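Local coordinates for protein glutamate racemase (Campylobacter jejuni, PDB 3UHF) that belongs to the Asp/Glu/hydantoin racemase family, and is modelled with D-glutamic acid bound in a pocket between two alpha/beta domains, at residues L128-T140 with F191-C204. Sequence-based numbering, arbitrary orientation.
Sequences LHDKNKEILVIAT and FKNITTPDALILAC. With DGL (D-glutamic acid), chain C.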
loop_
_atom_site.group_PDB
_atom_site.type_symbol
_atom_site.label_atom_id
_atom_site.label_comp_id
_atom_site.label_asym_id
_atom_site.label_seq_id
_atom_site.Cartn_x
_atom_site.Cartn_y
_atom_site.Cartn_z
ATOM N N LEU A 128 -13.837 12.697 -4.506
ATOM C CA LEU A 128 -14.861 12.856 -5.539
ATOM C C LEU A 128 -16.192 13.385 -5.011
ATOM O O LEU A 128 -16.802 14.263 -5.635
ATOM C CB LEU A 128 -15.114 11.522 -6.248
ATOM C CG LEU A 128 -13.954 10.918 -7.036
ATOM C CD1 LEU A 128 -14.420 9.617 -7.677
ATOM C CD2 LEU A 128 -13.480 11.908 -8.088
ATOM N N HIS A 129 -16.639 12.834 -3.882
ATOM C CA HIS A 129 -17.909 13.202 -3.237
ATOM C C HIS A 129 -19.038 13.352 -4.254
ATOM O O HIS A 129 -19.826 14.300 -4.210
ATOM C CB HIS A 129 -17.756 14.458 -2.362
ATOM C CG HIS A 129 -17.197 15.634 -3.093
ATOM N ND1 HIS A 129 -15.848 15.913 -3.136
ATOM C CD2 HIS A 129 -17.805 16.598 -3.824
ATOM C CE1 HIS A 129 -15.648 17.000 -3.861
ATOM N NE2 HIS A 129 -16.817 17.429 -4.297
ATOM N N ASP A 130 -19.078 12.398 -5.181
ATOM C CA ASP A 130 -20.079 12.358 -6.237
ATOM C C ASP A 130 -20.029 10.961 -6.846
ATOM O O ASP A 130 -19.071 10.621 -7.548
ATOM C CB ASP A 130 -19.764 13.422 -7.292
ATOM C CG ASP A 130 -20.786 13.465 -8.413
ATOM O OD1 ASP A 130 -21.626 12.547 -8.502
ATOM O OD2 ASP A 130 -20.737 14.423 -9.213
ATOM N N LYS A 131 -21.058 10.154 -6.577
ATOM C CA LYS A 131 -21.073 8.752 -7.014
ATOM C C LYS A 131 -21.128 8.591 -8.534
ATOM O O LYS A 131 -20.962 7.487 -9.049
ATOM C CB LYS A 131 -22.244 7.986 -6.385
ATOM C CG LYS A 131 -23.630 8.466 -6.842
ATOM C CD LYS A 131 -24.670 7.386 -6.626
ATOM C CE LYS A 131 -26.000 7.738 -7.279
ATOM N NZ LYS A 131 -25.881 8.001 -8.745
ATOM N N ASN A 132 -21.350 9.692 -9.242
ATOM C CA ASN A 132 -21.419 9.672 -10.700
ATOM C C ASN A 132 -20.052 9.815 -11.369
ATOM O O ASN A 132 -19.920 9.567 -12.563
ATOM C CB ASN A 132 -22.363 10.770 -11.193
ATOM C CG ASN A 132 -23.794 10.529 -10.766
ATOM O OD1 ASN A 132 -24.321 9.431 -10.942
ATOM N ND2 ASN A 132 -24.421 11.544 -10.173
ATOM N N LYS A 133 -19.043 10.226 -10.604
ATOM C CA LYS A 133 -17.704 10.426 -11.161
ATOM C C LYS A 133 -17.031 9.108 -11.542
ATOM O O LYS A 133 -17.335 8.056 -10.987
ATOM C CB LYS A 133 -16.824 11.220 -10.194
ATOM C CG LYS A 133 -17.254 12.673 -10.021
ATOM C CD LYS A 133 -17.133 13.435 -11.329
ATOM C CE LYS A 133 -17.760 14.816 -11.226
ATOM N NZ LYS A 133 -17.113 15.614 -10.145
ATOM N N GLU A 134 -16.107 9.194 -12.496
ATOM C CA GLU A 134 -15.411 8.033 -13.043
ATOM C C GLU A 134 -14.203 7.638 -12.199
ATOM O O GLU A 134 -13.355 8.475 -11.896
ATOM C CB GLU A 134 -14.916 8.355 -14.454
ATOM C CG GLU A 134 -15.973 8.917 -15.384
ATOM C CD GLU A 134 -16.597 7.853 -16.260
ATOM O OE1 GLU A 134 -16.045 6.731 -16.312
ATOM O OE2 GLU A 134 -17.645 8.137 -16.883
ATOM N N ILE A 135 -14.109 6.359 -11.850
ATOM C CA ILE A 135 -12.951 5.861 -11.128
ATOM C C ILE A 135 -12.224 4.792 -11.948
ATOM O O ILE A 135 -12.849 3.890 -12.499
ATOM C CB ILE A 135 -13.370 5.203 -9.793
ATOM C CG1 ILE A 135 -14.108 6.208 -8.911
ATOM C CG2 ILE A 135 -12.150 4.626 -9.044
ATOM C CD1 ILE A 135 -14.691 5.579 -7.673
ATOM N N LEU A 136 -10.905 4.900 -12.016
ATOM C CA LEU A 136 -10.080 3.827 -12.566
ATOM C C LEU A 136 -9.238 3.262 -11.423
ATOM O O LEU A 136 -8.523 4.003 -10.741
ATOM C CB LEU A 136 -9.179 4.352 -13.684
ATOM C CG LEU A 136 -8.118 3.347 -14.164
ATOM C CD1 LEU A 136 -8.803 2.078 -14.647
ATOM C CD2 LEU A 136 -7.264 3.981 -15.262
ATOM N N VAL A 137 -9.369 1.963 -11.177
ATOM C CA VAL A 137 -8.545 1.300 -10.180
ATOM C C VAL A 137 -7.477 0.516 -10.928
ATOM O O VAL A 137 -7.810 -0.291 -11.786
ATOM C CB VAL A 137 -9.363 0.297 -9.363
ATOM C CG1 VAL A 137 -8.480 -0.370 -8.319
ATOM C CG2 VAL A 137 -10.549 1.005 -8.695
ATOM N N ILE A 138 -6.204 0.776 -10.640
ATOM C CA ILE A 138 -5.132 -0.032 -11.247
ATOM C C ILE A 138 -4.376 -0.757 -10.147
ATOM O O ILE A 138 -4.140 -0.192 -9.082
ATOM C CB ILE A 138 -4.177 0.804 -12.134
ATOM C CG1 ILE A 138 -3.555 1.966 -11.337
ATOM C CG2 ILE A 138 -4.935 1.287 -13.372
ATOM C CD1 ILE A 138 -2.394 2.695 -12.071
ATOM N N ALA A 139 -3.996 -2.012 -10.400
ATOM C CA ALA A 139 -3.464 -2.846 -9.339
ATOM C C ALA A 139 -2.873 -4.103 -9.944
ATOM O O ALA A 139 -2.878 -4.267 -11.157
ATOM C CB ALA A 139 -4.582 -3.224 -8.343
ATOM N N THR A 140 -2.394 -5.000 -9.093
ATOM C CA THR A 140 -1.918 -6.303 -9.573
ATOM C C THR A 140 -3.099 -7.144 -10.042
ATOM O O THR A 140 -4.239 -6.822 -9.741
ATOM C CB THR A 140 -1.208 -7.101 -8.458
ATOM O OG1 THR A 140 -2.142 -7.393 -7.407
ATOM C CG2 THR A 140 -0.006 -6.323 -7.894
ATOM N N PHE A 191 -3.780 1.294 -21.211
ATOM C CA PHE A 191 -4.831 2.312 -21.144
ATOM C C PHE A 191 -5.444 2.651 -22.501
ATOM O O PHE A 191 -6.193 3.618 -22.633
ATOM C CB PHE A 191 -4.285 3.577 -20.486
ATOM C CG PHE A 191 -3.759 3.366 -19.090
ATOM C CD1 PHE A 191 -2.641 4.062 -18.652
ATOM C CD2 PHE A 191 -4.386 2.490 -18.208
ATOM C CE1 PHE A 191 -2.146 3.884 -17.364
ATOM C CE2 PHE A 191 -3.903 2.313 -16.909
ATOM C CZ PHE A 191 -2.772 3.008 -16.487
ATOM N N LYS A 192 -5.112 1.865 -23.520
ATOM C CA LYS A 192 -5.693 2.088 -24.833
ATOM C C LYS A 192 -7.216 1.941 -24.771
ATOM O O LYS A 192 -7.736 0.997 -24.176
ATOM C CB LYS A 192 -5.080 1.136 -25.859
ATOM C CG LYS A 192 -4.491 1.878 -27.055
ATOM C CD LYS A 192 -3.656 3.084 -26.604
ATOM C CE LYS A 192 -3.464 4.097 -27.734
ATOM N NZ LYS A 192 -2.902 3.483 -28.974
ATOM N N ASN A 193 -7.920 2.894 -25.364
ATOM C CA ASN A 193 -9.378 2.873 -25.359
ATOM C C ASN A 193 -9.961 2.842 -23.947
ATOM O O ASN A 193 -11.024 2.263 -23.700
ATOM C CB ASN A 193 -9.907 1.704 -26.194
ATOM C CG ASN A 193 -9.348 1.701 -27.600
ATOM O OD1 ASN A 193 -8.887 0.671 -28.093
ATOM N ND2 ASN A 193 -9.375 2.861 -28.250
ATOM N N ILE A 194 -9.249 3.454 -23.011
ATOM C CA ILE A 194 -9.820 3.656 -21.694
ATOM C C ILE A 194 -10.223 5.111 -21.569
ATOM O O ILE A 194 -9.536 5.995 -22.074
ATOM C CB ILE A 194 -8.869 3.244 -20.556
ATOM C CG1 ILE A 194 -9.684 2.735 -19.380
ATOM C CG2 ILE A 194 -7.970 4.392 -20.112
ATOM C CD1 ILE A 194 -8.939 2.756 -18.094
ATOM N N THR A 195 -11.363 5.363 -20.936
ATOM C CA THR A 195 -11.804 6.734 -20.745
ATOM C C THR A 195 -10.992 7.371 -19.622
ATOM O O THR A 195 -10.558 6.681 -18.700
ATOM C CB THR A 195 -13.308 6.814 -20.440
ATOM O OG1 THR A 195 -13.642 5.874 -19.416
ATOM C CG2 THR A 195 -14.123 6.492 -21.689
ATOM N N THR A 196 -10.780 8.680 -19.706
ATOM C CA THR A 196 -10.009 9.392 -18.692
ATOM C C THR A 196 -10.801 9.494 -17.395
ATOM O O THR A 196 -11.915 10.003 -17.388
ATOM C CB THR A 196 -9.627 10.799 -19.172
ATOM O OG1 THR A 196 -8.838 10.691 -20.363
ATOM C CG2 THR A 196 -8.823 11.524 -18.105
ATOM N N PRO A 197 -10.227 9.007 -16.287
ATOM C CA PRO A 197 -11.012 8.964 -15.049
ATOM C C PRO A 197 -10.935 10.258 -14.240
ATOM O O PRO A 197 -10.002 11.049 -14.392
ATOM C CB PRO A 197 -10.358 7.818 -14.281
ATOM C CG PRO A 197 -8.929 7.881 -14.700
ATOM C CD PRO A 197 -8.936 8.310 -16.147
ATOM N N ASP A 198 -11.928 10.474 -13.383
ATOM C CA ASP A 198 -11.876 11.579 -12.442
ATOM C C ASP A 198 -10.948 11.262 -11.276
ATOM O O ASP A 198 -10.329 12.164 -10.700
ATOM C CB ASP A 198 -13.282 11.923 -11.946
ATOM C CG ASP A 198 -14.184 12.394 -13.073
ATOM O OD1 ASP A 198 -13.936 13.501 -13.594
ATOM O OD2 ASP A 198 -15.129 11.657 -13.446
ATOM N N ALA A 199 -10.854 9.979 -10.929
ATOM C CA ALA A 199 -9.909 9.534 -9.910
ATOM C C ALA A 199 -9.194 8.262 -10.348
ATOM O O ALA A 199 -9.812 7.347 -10.887
ATOM C CB ALA A 199 -10.606 9.300 -8.584
ATOM N N LEU A 200 -7.891 8.211 -10.096
ATOM C CA LEU A 200 -7.105 7.002 -10.380
ATOM C C LEU A 200 -6.606 6.456 -9.052
ATOM O O LEU A 200 -5.814 7.111 -8.361
ATOM C CB LEU A 200 -5.920 7.365 -11.266
ATOM C CG LEU A 200 -4.910 6.252 -11.574
ATOM C CD1 LEU A 200 -5.580 5.131 -12.338
ATOM C CD2 LEU A 200 -3.751 6.829 -12.371
ATOM N N ILE A 201 -7.096 5.287 -8.653
ATOM C CA ILE A 201 -6.624 4.713 -7.406
ATOM C C ILE A 201 -5.320 3.958 -7.663
ATOM O O ILE A 201 -5.284 2.991 -8.436
ATOM C CB ILE A 201 -7.647 3.775 -6.741
ATOM C CG1 ILE A 201 -8.995 4.499 -6.549
ATOM C CG2 ILE A 201 -7.109 3.343 -5.388
ATOM C CD1 ILE A 201 -10.054 3.666 -5.816
ATOM N N LEU A 202 -4.248 4.406 -7.021
ATOM C CA LEU A 202 -2.962 3.726 -7.151
ATOM C C LEU A 202 -2.962 2.531 -6.204
ATOM O O LEU A 202 -2.356 2.573 -5.121
ATOM C CB LEU A 202 -1.829 4.687 -6.802
ATOM C CG LEU A 202 -1.785 5.971 -7.640
ATOM C CD1 LEU A 202 -0.669 6.874 -7.161
ATOM C CD2 LEU A 202 -1.597 5.652 -9.124
ATOM N N ALA A 203 -3.674 1.479 -6.601
ATOM C CA ALA A 203 -3.965 0.373 -5.698
ATOM C C ALA A 203 -2.854 -0.669 -5.699
ATOM O O ALA A 203 -3.118 -1.878 -5.777
ATOM C CB ALA A 203 -5.311 -0.273 -6.074
ATOM N N CYS A 204 -1.615 -0.197 -5.584
ATOM C CA CYS A 204 -0.445 -1.077 -5.549
ATOM C C CYS A 204 0.708 -0.273 -4.957
ATOM O O CYS A 204 0.881 0.910 -5.289
ATOM C CB CYS A 204 -0.097 -1.547 -6.956
ATOM S SG CYS A 204 1.426 -2.548 -7.078
HETATM N N DGL C . 3.017 -5.099 -2.816
HETATM C CA DGL C . 2.192 -5.505 -3.958
HETATM C C DGL C . 0.898 -4.708 -3.981
HETATM O O DGL C . 0.801 -3.631 -3.377
HETATM C CB DGL C . 2.937 -5.288 -5.275
HETATM C CG DGL C . 4.116 -6.240 -5.466
HETATM C CD DGL C . 3.653 -7.682 -5.450
HETATM O OE1 DGL C . 3.871 -8.369 -4.427
HETATM O OE2 DGL C . 3.035 -8.112 -6.447
HETATM O OXT DGL C . -0.054 -5.113 -4.636
HETATM O O HOH W 1 -2.182 -4.432 -6.117
#
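Glu-134 O accepts from Ala-199 N and, weakly, from Asp-198 N, at the start of a pairing between 135-139 and 199-202, the two central strands of a four-stranded parallel sheet in an alpha/beta domain. In return the carboxylate OD2 of Asp-198 takes the backbone N of Glu-134 at 2.8 Å through its anti lone pair, nearly straight at 169°. CG of Asp-198 stands beside its own backbone N (chi1 -63°), which turns the carboxylate toward Glu-134 N, while Lys-133 CD lies against the same carboxylate. From there the strands are laddered by Leu-136 N to Ala-199 O, Ile-201 N to Leu-136 O and Ile-138 N to Ile-201 O. On one face Leu-136 lies alongside Leu-200, pointing the same way; Ile-194 CD1 butts against both of its methyls, 3.5 Å from CD1 and from CD2 of Leu-136, and its CB rests on Pro-197. Ile-138 CG2 meets the edge of the Phe-191 ring, 3.8 Å from CE2, and helix 211-218 packs against this side. On the other face Ile-201 CD1 touches both Ile-135 CG2 and Val-137 CG2; Tyr-149 of helix 148-155 packs on Val-137 and Ile-201, and Leu-153 of the same helix on Ile-135. The strands lead to the ligand pocket, where Cys-204 SG lies 3.6 Å from CB of D-glutamic acid. One water accepts from Thr-140 N and donates to Ala-203 O and to the ligand's OXT, both at 2.7 Å.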